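Putative general stress protein 26 (PDB 2QEA) probably binds a flavin nucleotide and may act as an oxidoreductase, like the pyridoxamine 5'-phosphate oxidases it resembles, though its exact role is unknown. Local coordinates at residues W10-D15 with I126-G131; G22-G27 with D79-L84; A43-T48 with D94-F99; Q63-V68 with L117-A122. All blocks are in the same frame, centred on the assembly; numbering follows the deposited sequence.

Contact 1 (W10-D15 with I126-G131); sequences WDRLED and ISITEG. With CA (calcium ion), chain E; CA (calcium ion), chain D.
Arg-12, near the end of helix 2-13, reaches across to Ile-128 and Thr-129, so that the helix is tied to the C-terminal end of an inner strand, 114-129, in the split-barrel fold of the FMN-binding, pyridoxamine 5'-phosphate oxidase-like family. Its chain is extended from CG to NE (chi2 -177°, chi3 180°), and this length spans the 9.1 Å between Arg-12 CA and Ile-128 CA. The guanidinium lies with one face over the CG2 branch of Ile-128, Arg-12 CZ standing 3.4 Å from Ile-128 CG2. Arginine suits the place because its flat head can rest on a buried methyl and still donate: Arg-12 NH1 gives a bent hydrogen bond of 3.0 Å to Thr-129 O, with an N-H...O angle of 131° and the oxygen tilted out of the guanidinium plane. NE has its own partner, a salt bridge with Glu-8 one helical turn earlier. At the same helix end, acidic residues supply hard oxygen ligands. One calcium ion takes Asp-11 O, Asp-11 OD1, Glu-14 OE1, a water and Asp-38; a second is bound by Asp-38 and by Glu-14 OE2 at 2.6 Å.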
loop_
_atom_site.group_PDB
_atom_site.type_symbol
_atom_site.label_atom_id
_atom_site.label_comp_id
_atom_site.label_asym_id
_atom_site.label_seq_id
_atom_site.Cartn_x
_atom_site.Cartn_y
_atom_site.Cartn_z
ATOM N N TRP A 10 -3.895 -5.252 -14.360
ATOM C CA TRP A 10 -4.041 -4.032 -15.183
ATOM C C TRP A 10 -5.492 -3.553 -15.241
ATOM O O TRP A 10 -5.750 -2.351 -15.326
ATOM C CB TRP A 10 -3.535 -4.242 -16.616
ATOM C CG TRP A 10 -2.077 -4.531 -16.707
ATOM C CD1 TRP A 10 -1.500 -5.717 -17.047
ATOM C CD2 TRP A 10 -1.006 -3.626 -16.429
ATOM N NE1 TRP A 10 -0.135 -5.606 -17.016
ATOM C CE2 TRP A 10 0.202 -4.334 -16.639
ATOM C CE3 TRP A 10 -0.945 -2.281 -16.030
ATOM C CZ2 TRP A 10 1.463 -3.743 -16.461
ATOM C CZ3 TRP A 10 0.313 -1.686 -15.854
ATOM C CH2 TRP A 10 1.500 -2.424 -16.068
ATOM N N ASP A 11 -6.421 -4.510 -15.206
ATOM C CA ASP A 11 -7.855 -4.243 -15.204
ATOM C C ASP A 11 -8.243 -3.398 -13.983
ATOM O O ASP A 11 -8.912 -2.376 -14.137
ATOM C CB ASP A 11 -8.631 -5.575 -15.210
ATOM C CG ASP A 11 -10.109 -5.421 -15.478
ATOM O OD1 ASP A 11 -10.622 -4.306 -15.699
ATOM O OD2 ASP A 11 -10.808 -6.454 -15.487
ATOM N N ARG A 12 -7.795 -3.806 -12.798
ATOM C CA ARG A 12 -8.132 -3.108 -11.546
ATOM C C ARG A 12 -7.239 -1.924 -11.169
ATOM O O ARG A 12 -7.704 -1.035 -10.447
ATOM C CB ARG A 12 -8.187 -4.105 -10.396
ATOM C CG ARG A 12 -9.258 -5.144 -10.597
ATOM C CD ARG A 12 -9.322 -6.049 -9.423
ATOM N NE ARG A 12 -10.356 -7.072 -9.570
ATOM C CZ ARG A 12 -10.579 -8.050 -8.692
ATOM N NH1 ARG A 12 -9.880 -8.135 -7.560
ATOM N NH2 ARG A 12 -11.538 -8.942 -8.937
ATOM N N LEU A 13 -5.990 -1.902 -11.651
ATOM C CA LEU A 13 -5.029 -0.821 -11.332
ATOM C C LEU A 13 -5.485 0.600 -11.716
ATOM O O LEU A 13 -5.071 1.568 -11.079
ATOM C CB LEU A 13 -3.640 -1.121 -11.932
ATOM C CG LEU A 13 -2.464 -0.180 -11.630
ATOM C CD1 LEU A 13 -2.261 -0.004 -10.136
ATOM C CD2 LEU A 13 -1.195 -0.703 -12.274
ATOM N N GLU A 14 -6.339 0.708 -12.736
ATOM C CA GLU A 14 -6.920 1.992 -13.184
ATOM C C GLU A 14 -7.687 2.734 -12.094
ATOM O O GLU A 14 -7.543 3.951 -11.950
ATOM C CB GLU A 14 -7.910 1.760 -14.315
ATOM C CG GLU A 14 -7.306 1.279 -15.597
ATOM C CD GLU A 14 -8.364 1.027 -16.623
ATOM O OE1 GLU A 14 -9.305 0.252 -16.347
ATOM O OE2 GLU A 14 -8.267 1.587 -17.736
ATOM N N ASP A 15 -8.517 1.989 -11.361
ATOM C CA ASP A 15 -9.319 2.538 -10.253
ATOM C C ASP A 15 -8.546 2.737 -8.931
ATOM O O ASP A 15 -9.119 3.257 -7.970
ATOM C CB ASP A 15 -10.566 1.668 -10.016
ATOM C CG ASP A 15 -11.560 1.713 -11.178
ATOM O OD1 ASP A 15 -11.178 2.076 -12.312
ATOM O OD2 ASP A 15 -12.739 1.370 -10.949
ATOM N N ILE A 126 1.251 -10.752 -6.566
ATOM C CA ILE A 126 -0.051 -10.090 -6.680
ATOM C C ILE A 126 -1.174 -10.916 -6.049
ATOM O O ILE A 126 -1.210 -12.131 -6.229
ATOM C CB ILE A 126 -0.413 -9.892 -8.194
ATOM C CG1 ILE A 126 0.644 -9.042 -8.918
ATOM C CG2 ILE A 126 -1.802 -9.255 -8.368
ATOM C CD1 ILE A 126 0.442 -8.969 -10.422
ATOM N N SER A 127 -2.072 -10.247 -5.319
ATOM C CA SER A 127 -3.286 -10.856 -4.754
ATOM C C SER A 127 -4.505 -10.118 -5.322
ATOM O O SER A 127 -4.530 -8.884 -5.356
ATOM C CB SER A 127 -3.315 -10.798 -3.231
ATOM O OG SER A 127 -2.285 -11.582 -2.670
ATOM N N ILE A 128 -5.485 -10.894 -5.785
ATOM C CA ILE A 128 -6.742 -10.411 -6.355
ATOM C C ILE A 128 -7.840 -10.982 -5.455
ATOM O O ILE A 128 -7.913 -12.202 -5.314
ATOM C CB ILE A 128 -6.902 -10.938 -7.810
ATOM C CG1 ILE A 128 -5.778 -10.423 -8.725
ATOM C CG2 ILE A 128 -8.240 -10.560 -8.411
ATOM C CD1 ILE A 128 -5.737 -8.920 -8.903
ATOM N N THR A 129 -8.657 -10.122 -4.834
ATOM C CA THR A 129 -9.753 -10.558 -3.934
ATOM C C THR A 129 -11.093 -9.905 -4.266
ATOM O O THR A 129 -11.148 -8.891 -4.955
ATOM C CB THR A 129 -9.449 -10.257 -2.440
ATOM O OG1 THR A 129 -9.523 -8.846 -2.192
ATOM C CG2 THR A 129 -8.076 -10.791 -2.031
ATOM N N GLU A 130 -12.163 -10.455 -3.693
ATOM C CA GLU A 130 -13.538 -9.955 -3.907
ATOM C C GLU A 130 -13.852 -8.553 -3.320
ATOM O O GLU A 130 -14.939 -8.021 -3.576
ATOM C CB GLU A 130 -14.562 -11.005 -3.435
ATOM C CG GLU A 130 -14.510 -12.300 -4.281
ATOM C CD GLU A 130 -15.353 -13.462 -3.746
ATOM O OE1 GLU A 130 -15.604 -14.399 -4.533
ATOM O OE2 GLU A 130 -15.754 -13.465 -2.561
ATOM N N GLY A 131 -12.922 -7.973 -2.547
ATOM C CA GLY A 131 -13.042 -6.619 -1.988
ATOM C C GLY A 131 -13.342 -6.630 -0.502
ATOM O O GLY A 131 -12.971 -7.574 0.201
HETATM CA CA CA E . -10.507 -1.778 -15.825
HETATM CA CA CA D . -10.665 1.290 -18.793
HETATM O O HOH W 1 -11.954 -0.099 -14.306
#

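Contact 2 (G22-G27 with D79-L84); sequences GIKGQG and DLDGTL
Lys-24 and Asp-81 make the polar half of this contact. The lysine runs out straight to CE and then bends at chi4 (-64°), which brings Lys-24 NZ to 2.8 Å from Asp-81 OD1 in a salt bridge that is also a hydrogen bond. The lysine chain lies across the aspartate, and the ammonium meets OD1 from above the carboxylate plane, 41° out of it. A long, flexible lysine suits this position, where the charge must be carried from an exposed turn to a strand that is not its neighbour. Asp-81 OD2 also forms a long, weak ion pair with Arg-28 of the second subunit.

The apolar half is made by Ile-23 and Leu-84, whose branches meet with Ile-23 CG1 4.1 Å from Leu-84 CD2. Both are buried, and both also pack on Leu-54 of helix 53-57, which explains the choice of branched aliphatic residues.

Within 22-27 the backbone closes a type II turn from Ile-23 to Gln-26, with Gln-26 N bonded to Ile-23 O at 3.3 Å. Gly-25 takes the third position, where phi is positive. Strands 19-23 and 76-87 both pair with strand 63-71 between them, an arrangement typical of the antiparallel, curled sheet of the split-barrel flavin-binding fold.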
loop_
_atom_site.group_PDB
_atom_site.type_symbol
_atom_site.label_atom_id
_atom_site.label_comp_id
_atom_site.label_asym_id
_atom_site.label_seq_id
_atom_site.Cartn_x
_atom_site.Cartn_y
_atom_site.Cartn_z
ATOM N N GLY A 22 9.127 3.973 -5.226
ATOM C CA GLY A 22 10.498 4.230 -4.788
ATOM C C GLY A 22 11.573 3.572 -5.638
ATOM O O GLY A 22 11.318 2.558 -6.296
ATOM N N ILE A 23 12.766 4.171 -5.623
ATOM C CA ILE A 23 13.949 3.661 -6.330
ATOM C C ILE A 23 14.666 2.751 -5.335
ATOM O O ILE A 23 14.831 3.129 -4.173
ATOM C CB ILE A 23 14.887 4.813 -6.791
ATOM C CG1 ILE A 23 14.137 5.775 -7.724
ATOM C CG2 ILE A 23 16.123 4.260 -7.496
ATOM C CD1 ILE A 23 14.942 6.969 -8.169
ATOM N N LYS A 24 15.087 1.565 -5.786
ATOM C CA LYS A 24 15.750 0.578 -4.906
ATOM C C LYS A 24 17.080 1.083 -4.344
ATOM O O LYS A 24 17.916 1.596 -5.092
ATOM C CB LYS A 24 15.956 -0.764 -5.615
ATOM C CG LYS A 24 14.664 -1.508 -5.883
ATOM C CD LYS A 24 14.933 -2.891 -6.454
ATOM C CE LYS A 24 13.652 -3.690 -6.627
ATOM N NZ LYS A 24 12.976 -3.974 -5.319
ATOM N N GLY A 25 17.248 0.943 -3.028
ATOM C CA GLY A 25 18.447 1.402 -2.325
ATOM C C GLY A 25 18.566 2.907 -2.113
ATOM O O GLY A 25 19.656 3.384 -1.786
ATOM N N GLN A 26 17.464 3.646 -2.295
ATOM C CA GLN A 26 17.418 5.106 -2.124
ATOM C C GLN A 26 16.167 5.515 -1.342
ATOM O O GLN A 26 15.076 5.610 -1.908
ATOM C CB GLN A 26 17.450 5.815 -3.484
ATOM C CG GLN A 26 18.767 5.648 -4.245
ATOM C CD GLN A 26 18.787 6.354 -5.600
ATOM O OE1 GLN A 26 17.848 7.063 -5.972
ATOM N NE2 GLN A 26 19.870 6.158 -6.344
ATOM N N GLY A 27 16.335 5.724 -0.035
ATOM C CA GLY A 27 15.252 6.144 0.853
ATOM C C GLY A 27 14.142 5.122 1.019
ATOM O O GLY A 27 14.340 3.926 0.779
ATOM N N ASP A 79 3.173 -6.249 -4.711
ATOM C CA ASP A 79 4.527 -5.755 -4.469
ATOM C C ASP A 79 5.228 -6.027 -5.800
ATOM O O ASP A 79 5.467 -7.187 -6.138
ATOM C CB ASP A 79 5.197 -6.500 -3.304
ATOM C CG ASP A 79 6.609 -5.992 -2.991
ATOM O OD1 ASP A 79 7.063 -4.981 -3.571
ATOM O OD2 ASP A 79 7.279 -6.612 -2.140
ATOM N N LEU A 80 5.542 -4.959 -6.541
ATOM C CA LEU A 80 6.117 -5.052 -7.887
ATOM C C LEU A 80 7.557 -4.558 -7.988
ATOM O O LEU A 80 7.867 -3.494 -7.468
ATOM C CB LEU A 80 5.290 -4.194 -8.845
ATOM C CG LEU A 80 3.777 -4.404 -8.900
ATOM C CD1 LEU A 80 3.170 -3.317 -9.759
ATOM C CD2 LEU A 80 3.429 -5.783 -9.421
ATOM N N ASP A 81 8.410 -5.337 -8.659
ATOM C CA ASP A 81 9.780 -4.934 -9.005
ATOM C C ASP A 81 9.708 -4.471 -10.457
ATOM O O ASP A 81 8.978 -5.059 -11.265
ATOM C CB ASP A 81 10.786 -6.091 -8.882
ATOM C CG ASP A 81 11.089 -6.470 -7.440
ATOM O OD1 ASP A 81 11.119 -5.585 -6.555
ATOM O OD2 ASP A 81 11.328 -7.668 -7.188
ATOM N N GLY A 82 10.469 -3.430 -10.788
ATOM C CA GLY A 82 10.471 -2.876 -12.140
ATOM C C GLY A 82 11.575 -1.876 -12.412
ATOM O O GLY A 82 12.624 -1.923 -11.773
ATOM N N THR A 83 11.322 -0.983 -13.372
ATOM C CA THR A 83 12.265 0.056 -13.790
ATOM C C THR A 83 11.538 1.401 -13.873
ATOM O O THR A 83 10.526 1.500 -14.570
ATOM C CB THR A 83 12.857 -0.272 -15.178
ATOM O OG1 THR A 83 13.432 -1.586 -15.159
ATOM C CG2 THR A 83 13.928 0.745 -15.581
ATOM N N LEU A 84 12.051 2.410 -13.162
ATOM C CA LEU A 84 11.507 3.778 -13.182
ATOM C C LEU A 84 12.421 4.637 -14.062
ATOM O O LEU A 84 13.646 4.497 -14.008
ATOM C CB LEU A 84 11.432 4.362 -11.767
ATOM C CG LEU A 84 10.706 5.700 -11.579
ATOM C CD1 LEU A 84 9.225 5.575 -11.915
ATOM C CD2 LEU A 84 10.877 6.201 -10.152
#

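Contact 3 (A43-T48 with D94-F99); sequences AIWFIT and DEFWSF
Trp-45 and Phe-96 form an offset stack that lays the end of helix 90-95 against the outer face of strand 44-49, one of the strands of the split-barrel fold. The five-membered ring of the indole and the phenyl ring are inclined at 26°, with centroids 4.6 Å apart, so the overlap is partial: Phe-96 CE2 sits over one face of the indole, close to CD1 and CG. Phe-96 is the first residue to leave the helical conformation, and its CA-CB bond points toward the strand. Broad aromatic groups suit this site, since their wide flat faces bury apolar surface even where it is only partly enclosed; the carboxylate carbon of Glu-95 covers part of a face of Phe-96.

Two residues along the strand, Ile-47 also points toward the loop and meets Trp-97. The indole of Trp-97 is swung round with CG anti to its own backbone N (chi1 -168°), which carries its six-membered ring over to the isoleucine. Both branches of Ile-47 touch this ring: Ile-47 CG2 lies 3.8 Å from Trp-97 CZ3, and Ile-47 CD1 3.5 Å from Trp-97 CE3. The same methyl, Ile-47 CD1, also rests 3.6 Å from Phe-96 O.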
loop_
_atom_site.group_PDB
_atom_site.type_symbol
_atom_site.label_atom_id
_atom_site.label_comp_id
_atom_site.label_asym_id
_atom_site.label_seq_id
_atom_site.Cartn_x
_atom_site.Cartn_y
_atom_site.Cartn_z
ATOM N N ALA A 43 2.916 -0.311 -18.711
ATOM C CA ALA A 43 3.578 0.726 -17.904
ATOM C C ALA A 43 2.604 1.471 -16.978
ATOM O O ALA A 43 1.422 1.630 -17.306
ATOM C CB ALA A 43 4.283 1.714 -18.818
ATOM N N ILE A 44 3.124 1.915 -15.827
ATOM C CA ILE A 44 2.382 2.701 -14.830
ATOM C C ILE A 44 3.006 4.100 -14.861
ATOM O O ILE A 44 4.214 4.240 -14.649
ATOM C CB ILE A 44 2.474 2.103 -13.409
ATOM C CG1 ILE A 44 2.018 0.633 -13.399
ATOM C CG2 ILE A 44 1.626 2.928 -12.439
ATOM C CD1 ILE A 44 2.121 -0.051 -12.038
ATOM N N TRP A 45 2.176 5.118 -15.106
ATOM C CA TRP A 45 2.630 6.507 -15.278
ATOM C C TRP A 45 2.377 7.382 -14.047
ATOM O O TRP A 45 1.352 7.223 -13.376
ATOM C CB TRP A 45 1.944 7.121 -16.501
ATOM C CG TRP A 45 2.132 6.311 -17.755
ATOM C CD1 TRP A 45 1.395 5.231 -18.159
ATOM C CD2 TRP A 45 3.130 6.508 -18.756
ATOM N NE1 TRP A 45 1.865 4.754 -19.358
ATOM C CE2 TRP A 45 2.932 5.517 -19.749
ATOM C CE3 TRP A 45 4.174 7.431 -18.917
ATOM C CZ2 TRP A 45 3.742 5.422 -20.893
ATOM C CZ3 TRP A 45 4.980 7.340 -20.052
ATOM C CH2 TRP A 45 4.759 6.339 -21.028
ATOM N N PHE A 46 3.320 8.292 -13.763
ATOM C CA PHE A 46 3.239 9.233 -12.631
ATOM C C PHE A 46 3.660 10.643 -13.056
ATOM O O PHE A 46 4.644 10.797 -13.781
ATOM C CB PHE A 46 4.152 8.797 -11.476
ATOM C CG PHE A 46 3.927 7.388 -11.010
ATOM C CD1 PHE A 46 2.999 7.106 -10.002
ATOM C CD2 PHE A 46 4.659 6.334 -11.572
ATOM C CE1 PHE A 46 2.792 5.785 -9.563
ATOM C CE2 PHE A 46 4.464 5.017 -11.147
ATOM C CZ PHE A 46 3.530 4.737 -10.142
ATOM N N ILE A 47 2.914 11.654 -12.602
ATOM C CA ILE A 47 3.215 13.069 -12.846
ATOM C C ILE A 47 3.787 13.605 -11.527
ATOM O O ILE A 47 3.102 13.559 -10.500
ATOM C CB ILE A 47 1.954 13.870 -13.256
ATOM C CG1 ILE A 47 1.356 13.307 -14.552
ATOM C CG2 ILE A 47 2.292 15.349 -13.446
ATOM C CD1 ILE A 47 0.086 14.006 -15.010
ATOM N N THR A 48 5.031 14.091 -11.563
ATOM C CA THR A 48 5.729 14.623 -10.380
ATOM C C THR A 48 6.547 15.885 -10.703
ATOM O O THR A 48 6.619 16.308 -11.859
ATOM C CB THR A 48 6.639 13.533 -9.756
ATOM O OG1 THR A 48 7.196 14.002 -8.519
ATOM C CG2 THR A 48 7.761 13.128 -10.718
ATOM N N ASP A 94 -0.352 14.089 -22.049
ATOM C CA ASP A 94 -1.688 14.658 -22.312
ATOM C C ASP A 94 -2.846 13.704 -21.948
ATOM O O ASP A 94 -3.905 14.166 -21.508
ATOM C CB ASP A 94 -1.796 15.099 -23.788
ATOM C CG ASP A 94 -3.063 15.910 -24.093
ATOM O OD1 ASP A 94 -3.591 16.611 -23.200
ATOM O OD2 ASP A 94 -3.517 15.865 -25.255
ATOM N N GLU A 95 -2.648 12.396 -22.141
ATOM C CA GLU A 95 -3.671 11.379 -21.826
ATOM C C GLU A 95 -3.949 11.270 -20.321
ATOM O O GLU A 95 -5.112 11.198 -19.914
ATOM C CB GLU A 95 -3.254 9.996 -22.361
ATOM C CG GLU A 95 -4.323 8.878 -22.239
ATOM C CD GLU A 95 -3.779 7.485 -22.542
ATOM O OE1 GLU A 95 -2.785 7.360 -23.291
ATOM O OE2 GLU A 95 -4.358 6.505 -22.025
ATOM N N PHE A 96 -2.882 11.251 -19.518
ATOM C CA PHE A 96 -2.977 11.109 -18.052
ATOM C C PHE A 96 -3.019 12.418 -17.237
ATOM O O PHE A 96 -2.998 12.369 -16.001
ATOM C CB PHE A 96 -1.854 10.183 -17.560
ATOM C CG PHE A 96 -1.882 8.821 -18.207
ATOM C CD1 PHE A 96 -3.007 7.995 -18.067
ATOM C CD2 PHE A 96 -0.799 8.356 -18.961
ATOM C CE1 PHE A 96 -3.058 6.731 -18.673
ATOM C CE2 PHE A 96 -0.835 7.091 -19.575
ATOM C CZ PHE A 96 -1.965 6.274 -19.427
ATOM N N TRP A 97 -3.113 13.568 -17.915
ATOM C CA TRP A 97 -3.201 14.872 -17.246
ATOM C C TRP A 97 -4.635 15.065 -16.730
ATOM O O TRP A 97 -5.594 14.707 -17.423
ATOM C CB TRP A 97 -2.818 16.003 -18.205
ATOM C CG TRP A 97 -2.614 17.309 -17.534
ATOM C CD1 TRP A 97 -3.500 18.336 -17.463
ATOM C CD2 TRP A 97 -1.446 17.729 -16.818
ATOM N NE1 TRP A 97 -2.958 19.380 -16.759
ATOM C CE2 TRP A 97 -1.697 19.040 -16.349
ATOM C CE3 TRP A 97 -0.204 17.132 -16.535
ATOM C CZ2 TRP A 97 -0.755 19.769 -15.596
ATOM C CZ3 TRP A 97 0.744 17.860 -15.786
ATOM C CH2 TRP A 97 0.454 19.166 -15.324
ATOM N N SER A 98 -4.762 15.640 -15.530
ATOM C CA SER A 98 -6.061 15.857 -14.868
ATOM C C SER A 98 -6.186 17.235 -14.207
ATOM O O SER A 98 -5.226 18.014 -14.184
ATOM C CB SER A 98 -6.274 14.762 -13.813
ATOM O OG SER A 98 -5.280 14.818 -12.801
ATOM N N PHE A 99 -7.392 17.521 -13.703
ATOM C CA PHE A 99 -7.701 18.759 -12.953
ATOM C C PHE A 99 -6.845 18.905 -11.674
ATOM O O PHE A 99 -6.571 20.027 -11.243
ATOM C CB PHE A 99 -9.212 18.858 -12.613
ATOM C CG PHE A 99 -9.675 17.900 -11.528
ATOM C CD1 PHE A 99 -9.790 18.332 -10.198
ATOM C CD2 PHE A 99 -9.991 16.569 -11.829
ATOM C CE1 PHE A 99 -10.211 17.448 -9.181
ATOM C CE2 PHE A 99 -10.410 15.677 -10.821
ATOM C CZ PHE A 99 -10.522 16.119 -9.494
#

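Contact 4 (Q63-V68 with L117-A122); sequences QPAQFV and LKFTPA
Ala-65 opens the contact on strand 63-71, its CB directed at Phe-119 of strand 114-129 and lying 3.7 Å from Phe-119 CE1. A small methyl suits the spot, because the phenyl ring comes right up to the backbone: Phe-119 CE1 is also 3.6 Å from Ala-65 O, which stands at the ring edge, near its plane. The backbone here is occupied with Gly-82 of the neighbouring strand.

At Gln-66 the direction reverses. Its CB points away from strand 114-129, and NE2 is hydrogen-bonded to Asp-79 OD1, as befits a polar residue on the other face of the strand.

The CB of Phe-67 is again directed at strand 114-129, while its ring leads off. This CB sits over the face of the Phe-119 ring in a CH-pi contact, 3.9 Å from the centroid and 20° off the normal. The first torsion (-176°) sets the Phe-67 ring opposite the backbone N and sends it edge-to-face against Phe-46; the rings of Phe-67 and Phe-119 themselves meet only obliquely, with planes at 51°.

The axes of the two segments pass 8.3 Å apart at their closest, at 82°, and both strands pair with strand 76-87, so the sheet curls round and brings them face to face across the barrel interior. With aliphatic and aromatic carbon doing nearly all the touching, this crossing is held by dispersion and CH-pi interactions, and its stability probably rests on keeping water out.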
loop_
_atom_site.group_PDB
_atom_site.type_symbol
_atom_site.label_atom_id
_atom_site.label_comp_id
_atom_site.label_asym_id
_atom_site.label_seq_id
_atom_site.Cartn_x
_atom_site.Cartn_y
_atom_site.Cartn_z
ATOM N N GLN A 63 16.432 3.416 -13.564
ATOM C CA GLN A 63 16.883 2.818 -12.298
ATOM C C GLN A 63 15.925 1.720 -11.818
ATOM O O GLN A 63 14.715 1.853 -12.027
ATOM C CB GLN A 63 16.942 3.897 -11.208
ATOM C CG GLN A 63 18.004 4.974 -11.416
ATOM C CD GLN A 63 19.433 4.467 -11.295
ATOM O OE1 GLN A 63 19.704 3.448 -10.655
ATOM N NE2 GLN A 63 20.358 5.193 -11.902
ATOM N N PRO A 64 16.453 0.633 -11.185
ATOM C CA PRO A 64 15.564 -0.381 -10.588
ATOM C C PRO A 64 14.665 0.248 -9.515
ATOM O O PRO A 64 15.151 1.026 -8.687
ATOM C CB PRO A 64 16.538 -1.390 -9.958
ATOM C CG PRO A 64 17.803 -1.204 -10.687
ATOM C CD PRO A 64 17.872 0.248 -11.026
ATOM N N ALA A 65 13.372 -0.070 -9.560
ATOM C CA ALA A 65 12.388 0.524 -8.656
ATOM C C ALA A 65 11.361 -0.470 -8.137
ATOM O O ALA A 65 11.209 -1.573 -8.675
ATOM C CB ALA A 65 11.686 1.670 -9.364
ATOM N N GLN A 66 10.663 -0.041 -7.086
ATOM C CA GLN A 66 9.609 -0.812 -6.437
ATOM C C GLN A 66 8.322 0.012 -6.426
ATOM O O GLN A 66 8.369 1.227 -6.225
ATOM C CB GLN A 66 10.005 -1.150 -4.999
ATOM C CG GLN A 66 9.027 -2.080 -4.269
ATOM C CD GLN A 66 9.422 -2.374 -2.833
ATOM O OE1 GLN A 66 10.370 -1.800 -2.293
ATOM N NE2 GLN A 66 8.683 -3.273 -2.202
ATOM N N PHE A 67 7.192 -0.662 -6.645
ATOM C CA PHE A 67 5.869 -0.041 -6.578
ATOM C C PHE A 67 4.930 -0.994 -5.843
ATOM O O PHE A 67 4.649 -2.086 -6.336
ATOM C CB PHE A 67 5.339 0.307 -7.967
ATOM C CG PHE A 67 4.025 1.043 -7.945
ATOM C CD1 PHE A 67 3.928 2.297 -7.328
ATOM C CD2 PHE A 67 2.886 0.502 -8.558
ATOM C CE1 PHE A 67 2.709 2.994 -7.299
ATOM C CE2 PHE A 67 1.664 1.194 -8.546
ATOM C CZ PHE A 67 1.578 2.443 -7.920
ATOM N N VAL A 68 4.470 -0.570 -4.664
ATOM C CA VAL A 68 3.600 -1.368 -3.806
ATOM C C VAL A 68 2.178 -0.810 -3.872
ATOM O O VAL A 68 1.987 0.406 -3.773
ATOM C CB VAL A 68 4.120 -1.373 -2.352
ATOM C CG1 VAL A 68 3.213 -2.188 -1.444
ATOM C CG2 VAL A 68 5.538 -1.927 -2.302
ATOM N N LEU A 117 6.993 10.373 -15.162
ATOM C CA LEU A 117 7.743 9.161 -14.804
ATOM C C LEU A 117 6.997 7.922 -15.316
ATOM O O LEU A 117 5.766 7.869 -15.245
ATOM C CB LEU A 117 7.948 9.061 -13.290
ATOM C CG LEU A 117 8.779 10.143 -12.591
ATOM C CD1 LEU A 117 8.847 9.849 -11.103
ATOM C CD2 LEU A 117 10.189 10.255 -13.170
ATOM N N LYS A 118 7.755 6.944 -15.827
ATOM C CA LYS A 118 7.226 5.693 -16.383
ATOM C C LYS A 118 7.815 4.515 -15.603
ATOM O O LYS A 118 9.038 4.333 -15.592
ATOM C CB LYS A 118 7.610 5.585 -17.866
ATOM C CG LYS A 118 7.074 4.351 -18.610
ATOM C CD LYS A 118 7.586 4.301 -20.048
ATOM C CE LYS A 118 7.030 3.095 -20.799
ATOM N NZ LYS A 118 7.487 3.038 -22.213
ATOM N N PHE A 119 6.943 3.736 -14.955
ATOM C CA PHE A 119 7.330 2.537 -14.207
ATOM C C PHE A 119 6.884 1.316 -15.009
ATOM O O PHE A 119 5.684 1.120 -15.210
ATOM C CB PHE A 119 6.688 2.517 -12.816
ATOM C CG PHE A 119 7.046 1.300 -12.004
ATOM C CD1 PHE A 119 8.232 1.263 -11.270
ATOM C CD2 PHE A 119 6.207 0.175 -11.988
ATOM C CE1 PHE A 119 8.578 0.126 -10.526
ATOM C CE2 PHE A 119 6.542 -0.966 -11.248
ATOM C CZ PHE A 119 7.730 -0.992 -10.513
ATOM N N THR A 120 7.848 0.511 -15.460
ATOM C CA THR A 120 7.577 -0.718 -16.209
ATOM C C THR A 120 7.746 -1.880 -15.226
ATOM O O THR A 120 8.865 -2.109 -14.763
ATOM C CB THR A 120 8.558 -0.896 -17.398
ATOM O OG1 THR A 120 8.442 0.217 -18.294
ATOM C CG2 THR A 120 8.261 -2.185 -18.160
ATOM N N PRO A 121 6.644 -2.583 -14.858
ATOM C CA PRO A 121 6.809 -3.741 -13.974
ATOM C C PRO A 121 7.517 -4.915 -14.666
ATOM O O PRO A 121 7.251 -5.194 -15.841
ATOM C CB PRO A 121 5.363 -4.124 -13.613
ATOM C CG PRO A 121 4.547 -2.946 -13.954
ATOM C CD PRO A 121 5.214 -2.366 -15.151
ATOM N N ALA A 122 8.429 -5.553 -13.932
ATOM C CA ALA A 122 9.178 -6.727 -14.385
ATOM C C ALA A 122 8.521 -7.981 -13.818
ATOM O O ALA A 122 8.267 -8.941 -14.548
ATOM C CB ALA A 122 10.617 -6.639 -13.923
#

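How the contacts relate
All four contacts reach one curled antiparallel sheet. Contacts 2 and 4 are close neighbours, centres about 6 Å apart, joined by strand pairing and by the Asp-79 to Gln-66 hydrogen bond; both also touch the second subunit. Contacts 3 and 4, centres about 15 Å apart, are linked through the pairing of strands 44-49 and 114-129. Contact 1, its centre about 18 Å from that of contact 4, uses the far end of that long strand, and Trp-10 packs on Pro-121. Along the chain, contact 1 encloses the other three, whose segments cross one another. Strand 114-129 thus connects the calcium-bearing helix end, the barrel interior and, through its pairing with 44-49, the Trp-45 and Phe-96 packing on the outer face.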